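Local coordinates for protein putative glycosylhydrolase (Parabacteroides distasonis, PDB 3S5Q) that probably hydrolyses glycosidic substrates, as a putative member of the 3-keto-disaccharide hydrolase family with a concanavalin A-like fold, at residues T48-I53 and G194-H199; D71-S76 and P103-Y108; I95-D100 and N136-T141; D99-E104 and L127-P132. One frame throughout, in Å; residues are numbered along the deposited sequence.

Contact 1 (T48-I53 and G194-H199); sequences TADQSI and GLQGKH
Ile53 and Leu195 form an antiparallel hydrogen-bonded pair where the strands 53-55 and 192-195 meet as neighbours in one sheet of the concanavalin A-like fold. Ile53 N reaches Leu195 O at 3.0 Å and Leu195 N returns to Ile53 O at 2.9 Å, both donors lying in the carbonyl plane of their acceptor. On one face of this sheet the two side chains run side by side, with Ile53 CG2 3.8 Å from Leu195 CB; Trp38 packs against both, and Phe206 of strand 204-213 covers Leu195. Past this pair, close packing goes on: Gly197 CA lies near two carbonyl oxygens, 3.4 Å from Gln51 O in a CA-H...O contact and 3.6 Å from Ala49 O. Ala49 O takes the N-H of Lys198 from above its carbonyl plane, and Asp50 is the centre of an inverse gamma turn.

The far end is looser, polar and watered. The carboxylate of Asp50, swung anti to its own N (chi1 -166°), lies alongside the exposed His199. His199 ND1 donates to the syn side of Asp50 OD2 at 2.6 Å, nearly in the ring plane but tilted 35° out of the carboxylate plane; the two groups are turned 70° apart. One water links Asp50 OD1 to Gly197 N (2.7 Å from the latter), and another joins Asp50 OD2 to His199 O. One direct bond and two water bridges thus restrain the rotation of the carboxylate, and through it they tie the loop to the segment that follows Leu195.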
# COMPACT_ATOMS: atom_id res chain seq x y z
N THR A 48 10.82 -0.61 -12.59
CA THR A 48 12.26 -0.22 -12.60
C THR A 48 12.50 1.32 -12.53
O THR A 48 13.62 1.80 -12.64
CB THR A 48 12.99 -0.89 -13.77
OG1 THR A 48 12.23 -0.68 -14.98
CG2 THR A 48 13.19 -2.43 -13.49
N ALA A 49 11.43 2.08 -12.31
CA ALA A 49 11.51 3.53 -12.15
C ALA A 49 10.44 3.96 -11.20
O ALA A 49 9.57 3.16 -10.84
CB ALA A 49 11.33 4.23 -13.49
N ASP A 50 10.47 5.25 -10.84
CA ASP A 50 9.48 5.85 -9.96
C ASP A 50 8.30 6.40 -10.76
O ASP A 50 8.02 7.61 -10.72
CB ASP A 50 10.14 6.98 -9.13
CG ASP A 50 9.28 7.44 -7.96
OD1 ASP A 50 8.26 6.79 -7.63
OD2 ASP A 50 9.65 8.45 -7.33
N GLN A 51 7.57 5.50 -11.43
CA GLN A 51 6.26 5.81 -12.01
C GLN A 51 5.29 4.74 -11.55
O GLN A 51 5.69 3.57 -11.38
CB GLN A 51 6.32 5.84 -13.55
CG GLN A 51 7.37 6.75 -14.17
CD GLN A 51 7.11 8.24 -13.92
OE1 GLN A 51 5.96 8.69 -13.83
NE2 GLN A 51 8.19 9.02 -13.84
N SER A 52 4.02 5.11 -11.32
CA SER A 52 3.07 4.20 -10.70
C SER A 52 2.27 3.40 -11.73
O SER A 52 2.27 3.72 -12.93
CB SER A 52 2.13 4.95 -9.76
OG SER A 52 1.34 5.85 -10.50
N ILE A 53 1.63 2.34 -11.24
CA ILE A 53 0.67 1.55 -12.03
C ILE A 53 -0.71 1.72 -11.41
O ILE A 53 -0.85 1.67 -10.19
CB ILE A 53 1.08 0.03 -12.20
CG1 ILE A 53 0.08 -0.72 -13.08
CG2 ILE A 53 1.19 -0.71 -10.90
CD1 ILE A 53 0.64 -2.01 -13.61
N GLY A 194 -3.56 2.39 -7.00
CA GLY A 194 -2.25 2.34 -7.62
C GLY A 194 -1.20 1.73 -6.73
O GLY A 194 -1.33 1.72 -5.50
N LEU A 195 -0.16 1.21 -7.38
CA LEU A 195 1.09 0.89 -6.74
C LEU A 195 2.17 1.91 -7.16
O LEU A 195 2.42 2.13 -8.35
CB LEU A 195 1.54 -0.50 -7.15
CG LEU A 195 0.49 -1.58 -7.02
CD1 LEU A 195 1.11 -2.87 -7.54
CD2 LEU A 195 -0.02 -1.70 -5.53
N GLN A 196 2.79 2.54 -6.16
CA GLN A 196 3.89 3.44 -6.43
C GLN A 196 5.01 2.58 -7.04
O GLN A 196 5.10 1.41 -6.75
CB GLN A 196 4.36 4.15 -5.15
CG GLN A 196 5.31 5.34 -5.44
CD GLN A 196 5.83 6.08 -4.18
OE1 GLN A 196 5.46 5.77 -3.02
NE2 GLN A 196 6.70 7.07 -4.41
N GLY A 197 5.81 3.17 -7.91
CA GLY A 197 6.99 2.48 -8.41
C GLY A 197 8.15 2.54 -7.41
O GLY A 197 7.98 2.73 -6.20
N LYS A 198 9.33 2.36 -7.96
CA LYS A 198 10.60 2.35 -7.27
C LYS A 198 11.01 3.81 -6.89
O LYS A 198 11.64 4.51 -7.70
CB LYS A 198 11.57 1.72 -8.28
CG LYS A 198 12.93 1.26 -7.85
CD LYS A 198 13.76 0.99 -9.13
CE LYS A 198 15.22 0.60 -8.87
NZ LYS A 198 15.89 0.04 -10.10
N HIS A 199 10.65 4.26 -5.69
CA HIS A 199 10.98 5.63 -5.22
C HIS A 199 12.40 5.71 -4.63
O HIS A 199 12.93 6.80 -4.39
CB HIS A 199 9.92 6.09 -4.20
CG HIS A 199 9.95 7.56 -3.87
ND1 HIS A 199 9.63 8.55 -4.78
CD2 HIS A 199 10.19 8.19 -2.69
CE1 HIS A 199 9.70 9.73 -4.19
NE2 HIS A 199 10.03 9.54 -2.92
O HOH W 1 5.77 5.82 -8.61
O HOH W 2 12.66 8.76 -6.98

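Contact 2 (D71-S76 and P103-Y108); sequences DVNTNS and PEWQSY
Asn73 and Glu104 bring the closest alpha carbons across this contact, 7.9 Å apart, and they sit on two different kinds of backbone. Asp71 to Thr74 make a type II beta turn, closed by Thr74 N to Asp71 O; Asn73 takes its third position with left-handed angles, after which the chain straightens into strand 75-82. Opposite lies a 3-10 segment, 103-107, in the connection between strands 93-98 and 135-143, with Gln106 N bonded to Pro103 O and Ser107 N to Glu104 O. The backbones stay well apart, and side chains join the turn to the 3-10 segment.

Asn73 is held by its own N-H, bonded to Asp99 OD2, and its amide reaches two neighbours at once. ND2 stands over the flat face of the Glu104 carboxylate, 3.4 Å from Glu104 OE1 and 3.5 Å from Glu104 OE2, almost evenly between the oxygens, with the planes 82° apart. The other branch, Asn73 OD1, lies 3.4 Å from Trp105 NE1; here too the amide stands nearly upright to the indole. Farther along the strand Asn75, its CG anti to the backbone N (chi1 -170°), sends ND2 to the benzo part of the same indole, 3.5 Å from Trp105 CZ2 and 3.7 Å from Trp105 CH2, the planes inclined by 49°. Gln96 and Ala98 of strand 93-98 also touch Trp105, placing the indole beside the edge of the sheet.

Two asparagine amides thus contribute to covering the indole, together with Gln96 and Ala98, while the approach of Asn73 to Glu104 is polar, loose and over the carboxylate face.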
# COMPACT_ATOMS: atom_id res chain seq x y z
N ASP A 71 13.78 -5.09 -1.01
CA ASP A 71 15.26 -5.24 -0.92
C ASP A 71 15.74 -4.17 0.05
O ASP A 71 14.93 -3.38 0.58
CB ASP A 71 15.92 -5.07 -2.29
CG ASP A 71 17.35 -5.67 -2.35
OD1 ASP A 71 17.96 -6.04 -1.29
OD2 ASP A 71 17.88 -5.73 -3.47
N VAL A 72 17.03 -4.14 0.32
CA VAL A 72 17.60 -3.12 1.19
C VAL A 72 17.11 -1.71 0.79
O VAL A 72 17.31 -1.24 -0.34
CB VAL A 72 19.15 -3.22 1.23
CG1 VAL A 72 19.79 -2.94 -0.16
CG2 VAL A 72 19.70 -2.32 2.31
N ASN A 73 16.45 -1.05 1.73
CA ASN A 73 15.97 0.33 1.59
C ASN A 73 14.92 0.55 0.48
O ASN A 73 14.79 1.65 -0.05
CB ASN A 73 17.16 1.29 1.40
CG ASN A 73 16.86 2.69 1.92
OD1 ASN A 73 15.78 2.96 2.44
ND2 ASN A 73 17.83 3.60 1.78
N THR A 74 14.16 -0.48 0.11
CA THR A 74 12.98 -0.24 -0.74
C THR A 74 12.09 0.85 -0.19
O THR A 74 11.91 0.97 1.01
CB THR A 74 12.10 -1.48 -0.87
OG1 THR A 74 12.84 -2.50 -1.53
CG2 THR A 74 10.80 -1.15 -1.65
N ASN A 75 11.54 1.63 -1.11
CA ASN A 75 10.60 2.71 -0.81
C ASN A 75 9.55 2.72 -1.96
O ASN A 75 9.92 2.88 -3.14
CB ASN A 75 11.39 4.02 -0.75
CG ASN A 75 10.59 5.19 -0.21
OD1 ASN A 75 9.40 5.31 -0.45
ND2 ASN A 75 11.25 6.07 0.52
N SER A 76 8.28 2.52 -1.61
CA SER A 76 7.18 2.35 -2.56
C SER A 76 5.89 2.57 -1.74
O SER A 76 5.91 3.25 -0.70
CB SER A 76 7.27 0.94 -3.18
OG SER A 76 6.24 0.66 -4.14
N PRO A 103 18.70 1.38 8.46
CA PRO A 103 18.86 2.31 9.58
C PRO A 103 18.47 3.73 9.22
O PRO A 103 18.18 4.53 10.10
CB PRO A 103 20.38 2.23 9.86
CG PRO A 103 20.96 1.88 8.57
CD PRO A 103 20.02 0.86 8.02
N GLU A 104 18.50 4.03 7.93
CA GLU A 104 18.05 5.27 7.36
C GLU A 104 16.67 5.63 7.87
O GLU A 104 16.43 6.80 8.19
CB GLU A 104 17.99 5.09 5.84
CG GLU A 104 17.50 6.27 5.01
CD GLU A 104 18.24 6.43 3.66
OE1 GLU A 104 19.45 6.05 3.55
OE2 GLU A 104 17.61 6.96 2.72
N TRP A 105 15.76 4.64 7.94
CA TRP A 105 14.37 4.88 8.38
C TRP A 105 14.22 5.39 9.83
O TRP A 105 13.19 5.93 10.16
CB TRP A 105 13.48 3.65 8.13
CG TRP A 105 13.11 3.56 6.70
CD1 TRP A 105 13.63 2.71 5.77
CD2 TRP A 105 12.19 4.41 6.00
NE1 TRP A 105 13.08 2.96 4.53
CE2 TRP A 105 12.19 4.00 4.65
CE3 TRP A 105 11.37 5.48 6.39
CZ2 TRP A 105 11.39 4.61 3.69
CZ3 TRP A 105 10.58 6.09 5.42
CH2 TRP A 105 10.59 5.65 4.09
N GLN A 106 15.27 5.24 10.65
CA GLN A 106 15.34 5.83 12.00
C GLN A 106 15.52 7.38 11.96
O GLN A 106 15.43 8.06 12.99
CB GLN A 106 16.52 5.15 12.76
CG GLN A 106 16.57 5.30 14.29
CD GLN A 106 15.27 4.86 15.02
OE1 GLN A 106 14.60 3.87 14.64
NE2 GLN A 106 14.93 5.60 16.08
N SER A 107 15.77 7.92 10.77
CA SER A 107 15.89 9.35 10.55
C SER A 107 14.54 10.01 10.23
O SER A 107 14.48 11.25 10.11
CB SER A 107 16.85 9.63 9.37
OG SER A 107 18.21 9.44 9.74
N TYR A 108 13.48 9.20 10.09
CA TYR A 108 12.14 9.69 9.72
C TYR A 108 11.10 9.34 10.79
O TYR A 108 11.21 8.31 11.49
CB TYR A 108 11.67 9.09 8.36
CG TYR A 108 12.70 9.41 7.29
CD1 TYR A 108 12.71 10.65 6.66
CD2 TYR A 108 13.73 8.52 7.00
CE1 TYR A 108 13.68 10.98 5.71
CE2 TYR A 108 14.74 8.85 6.06
CZ TYR A 108 14.69 10.08 5.41
OH TYR A 108 15.66 10.42 4.49

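Contact 3 (I95-D100 and N136-T141); sequences IQIADD and NRMIIT
Between the two antiparallel sheets of a concanavalin A-like sandwich, Ile95 and Ile97 of strand 93-98 face Met138 and Ile140 of strand 135-143. The short strand segments run almost exactly antiparallel, at 173°, and their axes come no nearer than 10.5 Å. That spacing is too wide for backbone pairing and matches two layers separated by side chains. Ile95 supplies both of its branches. Its CG2 lies anti to the backbone N and meets the tip of Met138, 3.9 Å from Met138 CE and 4.0 Å from Met138 SE, the residue being a selenomethionine. Its CG1 goes instead to Ile140 CD1, 4.0 Å away, and these two isoleucines slide past one another in opposite directions.

The two strands belong to different layers: 93-98 is an outermost strand of the five-stranded sheet, paired there with 75-82, whereas 135-143 lies in the larger sheet between 62-70 and 146-151. The contact is therefore the face-to-face packing of the sandwich, and all five residues that touch are buried. The Met138 side chain crosses that of Ile95 at a slant. Its chain leaves the backbone extended and then turns about the CG-SE bond (chi3 -87°), which brings CE to 4.1 Å from Gln96 O. The selenium itself faces Ile97 CG1 at 4.3 Å. Neighbouring strands complete the apolar layer: Leu151 packs on Met138, Ile149 on Ile95, and Phe68 on Ile97, while Val78 touches both Ile97 and Ile140.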
# COMPACT_ATOMS: atom_id res chain seq x y z
N ILE A 95 -0.61 4.31 1.51
CA ILE A 95 -0.15 3.38 2.52
C ILE A 95 1.31 3.10 2.16
O ILE A 95 1.59 2.62 1.08
CB ILE A 95 -0.93 2.09 2.48
CG1 ILE A 95 -2.43 2.37 2.58
CG2 ILE A 95 -0.50 1.13 3.59
CD1 ILE A 95 -2.82 3.41 3.60
N GLN A 96 2.22 3.44 3.06
CA GLN A 96 3.67 3.29 2.82
C GLN A 96 4.12 1.82 2.73
O GLN A 96 3.65 0.94 3.47
CB GLN A 96 4.42 3.96 3.97
CG GLN A 96 6.00 3.96 3.91
CD GLN A 96 6.56 4.85 2.83
OE1 GLN A 96 6.01 4.92 1.74
NE2 GLN A 96 7.69 5.54 3.13
N ILE A 97 5.10 1.57 1.86
CA ILE A 97 5.81 0.29 1.89
C ILE A 97 7.24 0.70 1.95
O ILE A 97 7.65 1.49 1.14
CB ILE A 97 5.57 -0.57 0.64
CG1 ILE A 97 4.14 -1.07 0.65
CG2 ILE A 97 6.59 -1.76 0.60
CD1 ILE A 97 3.70 -1.72 -0.64
N ALA A 98 7.96 0.24 2.98
CA ALA A 98 9.38 0.58 3.13
C ALA A 98 10.07 -0.54 3.85
O ALA A 98 9.47 -1.26 4.66
CB ALA A 98 9.57 1.90 3.93
N ASP A 99 11.36 -0.71 3.54
CA ASP A 99 12.21 -1.59 4.31
C ASP A 99 12.61 -0.85 5.56
O ASP A 99 13.69 -0.23 5.58
CB ASP A 99 13.47 -1.99 3.53
CG ASP A 99 14.53 -2.72 4.41
OD1 ASP A 99 14.15 -3.44 5.37
OD2 ASP A 99 15.74 -2.57 4.16
N ASP A 100 11.75 -0.91 6.59
CA ASP A 100 12.00 -0.29 7.89
C ASP A 100 13.30 -0.77 8.56
O ASP A 100 13.83 -0.09 9.44
CB ASP A 100 10.82 -0.53 8.86
CG ASP A 100 9.54 0.23 8.46
OD1 ASP A 100 9.51 0.95 7.43
OD2 ASP A 100 8.54 0.16 9.22
N ASN A 136 5.96 -10.31 2.19
CA ASN A 136 5.09 -9.75 3.20
C ASN A 136 3.66 -9.88 2.72
O ASN A 136 3.42 -9.95 1.51
CB ASN A 136 5.45 -8.26 3.47
CG ASN A 136 6.87 -8.07 4.01
OD1 ASN A 136 7.10 -8.15 5.22
ND2 ASN A 136 7.82 -7.77 3.12
N ARG A 137 2.71 -9.93 3.65
CA ARG A 137 1.31 -9.91 3.25
C ARG A 137 0.67 -8.66 3.86
O ARG A 137 0.71 -8.50 5.07
CB ARG A 137 0.62 -11.17 3.73
CG ARG A 137 -0.86 -11.23 3.47
CD ARG A 137 -1.24 -12.26 2.51
NE ARG A 137 -2.68 -12.43 2.49
CZ ARG A 137 -3.34 -13.37 3.15
NH1 ARG A 137 -2.70 -14.28 3.87
NH2 ARG A 137 -4.67 -13.43 3.04
N MSE A 138 0.03 -7.83 3.05
CA MSE A 138 -0.62 -6.61 3.54
C MSE A 138 -2.05 -6.62 3.09
O MSE A 138 -2.33 -6.94 1.94
CB MSE A 138 0.11 -5.35 3.02
CG MSE A 138 -0.64 -4.02 3.16
SE MSE A 138 0.45 -2.54 2.40
CE MSE A 138 1.31 -2.33 4.03
N ILE A 139 -2.96 -6.32 4.00
CA ILE A 139 -4.39 -6.32 3.69
C ILE A 139 -4.93 -4.96 4.11
O ILE A 139 -4.80 -4.55 5.27
CB ILE A 139 -5.16 -7.45 4.41
CG1 ILE A 139 -4.42 -8.80 4.21
CG2 ILE A 139 -6.63 -7.54 3.88
CD1 ILE A 139 -5.00 -9.93 5.03
N ILE A 140 -5.44 -4.23 3.14
CA ILE A 140 -5.98 -2.87 3.35
C ILE A 140 -7.50 -2.97 3.25
O ILE A 140 -8.02 -3.33 2.20
CB ILE A 140 -5.46 -1.86 2.31
CG1 ILE A 140 -3.92 -1.78 2.34
CG2 ILE A 140 -6.20 -0.45 2.49
CD1 ILE A 140 -3.27 -1.25 1.08
N THR A 141 -8.19 -2.65 4.33
CA THR A 141 -9.66 -2.58 4.32
C THR A 141 -9.98 -1.11 4.26
O THR A 141 -9.55 -0.35 5.13
CB THR A 141 -10.34 -3.24 5.55
OG1 THR A 141 -9.91 -4.61 5.66
CG2 THR A 141 -11.90 -3.19 5.41

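Contact 4 (D99-E104 and L127-P132); sequences DDHHPE and LVVKKP
Asp99 meets Pro132 at the start of a type I beta turn, Asp99 to His102, in the long connection from strand 93-98 to strand 135-143 of the sandwich, which also holds 127-132. The carboxylate crosses the proline ring at about a right angle, with Asp99 OD1 3.5 Å from Pro132 CD. A water bridges this same oxygen to Lys130 O, while Asp99 OD2 accepts the N-H of Asn73.

Asp100 comes next, its CB wedged between Leu127 CD2 at 3.8 Å and Val129 CG1 at 3.9 Å. Two waters carry its OD2 to the N-H groups of Leu127 and Val129, and its OD1 takes the N-H of Cys114, so the carboxylate is held from several directions.

His101 follows and buries more area than any other residue of the contact (108 Å²). Its imidazole is clamped by two CH-pi contacts: Leu127 CD2 lies 3.9 Å from the ring centroid over one face and Lys131 CG 4.0 Å from it over the opposite face, each about 9° off the normal. At the edge, in the ring plane, His101 NE2 donates to Val129 O at 2.7 Å, nearly straight at 165°, the donor tilted 34° from the carbonyl plane.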
# COMPACT_ATOMS: atom_id res chain seq x y z
N ASP A 99 11.36 -0.71 3.54
CA ASP A 99 12.21 -1.59 4.31
C ASP A 99 12.61 -0.85 5.56
O ASP A 99 13.69 -0.23 5.58
CB ASP A 99 13.47 -1.99 3.53
CG ASP A 99 14.53 -2.72 4.41
OD1 ASP A 99 14.15 -3.44 5.37
OD2 ASP A 99 15.74 -2.57 4.16
N ASP A 100 11.75 -0.91 6.59
CA ASP A 100 12.00 -0.29 7.89
C ASP A 100 13.30 -0.77 8.56
O ASP A 100 13.83 -0.09 9.44
CB ASP A 100 10.82 -0.53 8.86
CG ASP A 100 9.54 0.23 8.46
OD1 ASP A 100 9.51 0.95 7.43
OD2 ASP A 100 8.54 0.16 9.22
N HIS A 101 13.84 -1.92 8.15
CA HIS A 101 15.08 -2.43 8.75
C HIS A 101 16.35 -1.66 8.39
O HIS A 101 17.38 -1.80 9.05
CB HIS A 101 15.28 -3.93 8.46
CG HIS A 101 14.17 -4.80 8.99
ND1 HIS A 101 14.25 -5.45 10.21
CD2 HIS A 101 12.94 -5.07 8.49
CE1 HIS A 101 13.13 -6.13 10.40
NE2 HIS A 101 12.31 -5.91 9.38
N HIS A 102 16.30 -0.88 7.31
CA HIS A 102 17.44 -0.06 6.91
C HIS A 102 17.50 1.09 7.93
O HIS A 102 16.48 1.67 8.26
CB HIS A 102 17.30 0.46 5.47
CG HIS A 102 18.57 1.06 4.91
ND1 HIS A 102 18.93 2.37 5.14
CD2 HIS A 102 19.54 0.53 4.13
CE1 HIS A 102 20.08 2.62 4.53
NE2 HIS A 102 20.46 1.52 3.90
N PRO A 103 18.70 1.38 8.46
CA PRO A 103 18.86 2.31 9.58
C PRO A 103 18.47 3.73 9.22
O PRO A 103 18.18 4.53 10.10
CB PRO A 103 20.38 2.23 9.86
CG PRO A 103 20.96 1.88 8.57
CD PRO A 103 20.02 0.86 8.02
N GLU A 104 18.50 4.03 7.93
CA GLU A 104 18.05 5.27 7.36
C GLU A 104 16.67 5.63 7.87
O GLU A 104 16.43 6.80 8.19
CB GLU A 104 17.99 5.09 5.84
CG GLU A 104 17.50 6.27 5.01
CD GLU A 104 18.24 6.43 3.66
OE1 GLU A 104 19.45 6.05 3.55
OE2 GLU A 104 17.61 6.96 2.72
N LEU A 127 8.66 -2.37 13.00
CA LEU A 127 9.43 -3.51 12.42
C LEU A 127 8.56 -4.77 12.27
O LEU A 127 9.01 -5.92 12.38
CB LEU A 127 10.69 -3.78 13.23
CG LEU A 127 11.70 -2.62 13.14
CD1 LEU A 127 12.80 -2.82 14.18
CD2 LEU A 127 12.31 -2.51 11.72
N VAL A 128 7.30 -4.53 11.91
CA VAL A 128 6.37 -5.60 11.52
C VAL A 128 6.64 -6.13 10.12
O VAL A 128 6.41 -7.33 9.85
CB VAL A 128 4.91 -5.17 11.71
CG1 VAL A 128 3.93 -6.13 11.03
CG2 VAL A 128 4.64 -5.08 13.21
N VAL A 129 7.14 -5.27 9.21
CA VAL A 129 7.66 -5.75 7.91
C VAL A 129 8.84 -6.71 8.15
O VAL A 129 9.66 -6.50 9.02
CB VAL A 129 8.11 -4.58 6.96
CG1 VAL A 129 9.43 -3.92 7.42
CG2 VAL A 129 8.21 -5.06 5.50
N LYS A 130 8.92 -7.75 7.34
CA LYS A 130 10.02 -8.68 7.39
C LYS A 130 11.25 -8.06 6.75
O LYS A 130 11.22 -6.99 6.13
CB LYS A 130 9.68 -9.99 6.64
CG LYS A 130 8.37 -10.68 7.05
CD LYS A 130 8.04 -11.80 6.06
CE LYS A 130 7.14 -12.95 6.57
NZ LYS A 130 6.20 -12.51 7.57
N LYS A 131 12.35 -8.77 6.87
CA LYS A 131 13.57 -8.36 6.22
C LYS A 131 13.49 -8.42 4.68
O LYS A 131 12.64 -9.11 4.11
CB LYS A 131 14.74 -9.19 6.76
CG LYS A 131 15.05 -8.87 8.22
CD LYS A 131 16.24 -9.68 8.74
CE LYS A 131 16.80 -9.10 10.06
NZ LYS A 131 18.04 -9.87 10.49
N PRO A 132 14.38 -7.68 4.01
CA PRO A 132 14.57 -7.86 2.58
C PRO A 132 14.68 -9.31 2.17
O PRO A 132 15.34 -10.12 2.84
CB PRO A 132 15.90 -7.15 2.34
CG PRO A 132 15.87 -6.04 3.32
CD PRO A 132 15.29 -6.67 4.56
O HOH W 3 11.99 -4.99 4.53
O HOH W 4 9.25 0.21 11.70
O HOH W 5 7.41 -2.39 9.58

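How the contacts relate
Contact 3 is the buried core, purely apolar and joining the two sheets, whereas contacts 1, 2 and 4 are partly buried, lie farther from the centre of the chain and mix polar and apolar groups, with water in 1 and 4. Contact 1 alone pairs strands directly, within the five-stranded sheet. Contacts 2 and 4 lie side by side, centres 7 Å apart, and share Pro103 and Glu104. Asp99 ties contacts 2, 3 and 4 together, and Ser76 N probably bonds to Ile97 O between contacts 2 and 3. Contacts 3 and 4 also meet where Asn136 OD1 takes Lys130 N, and contact 1 reaches contact 2 through the probable hydrogen bond from His199 N to Asn75 O.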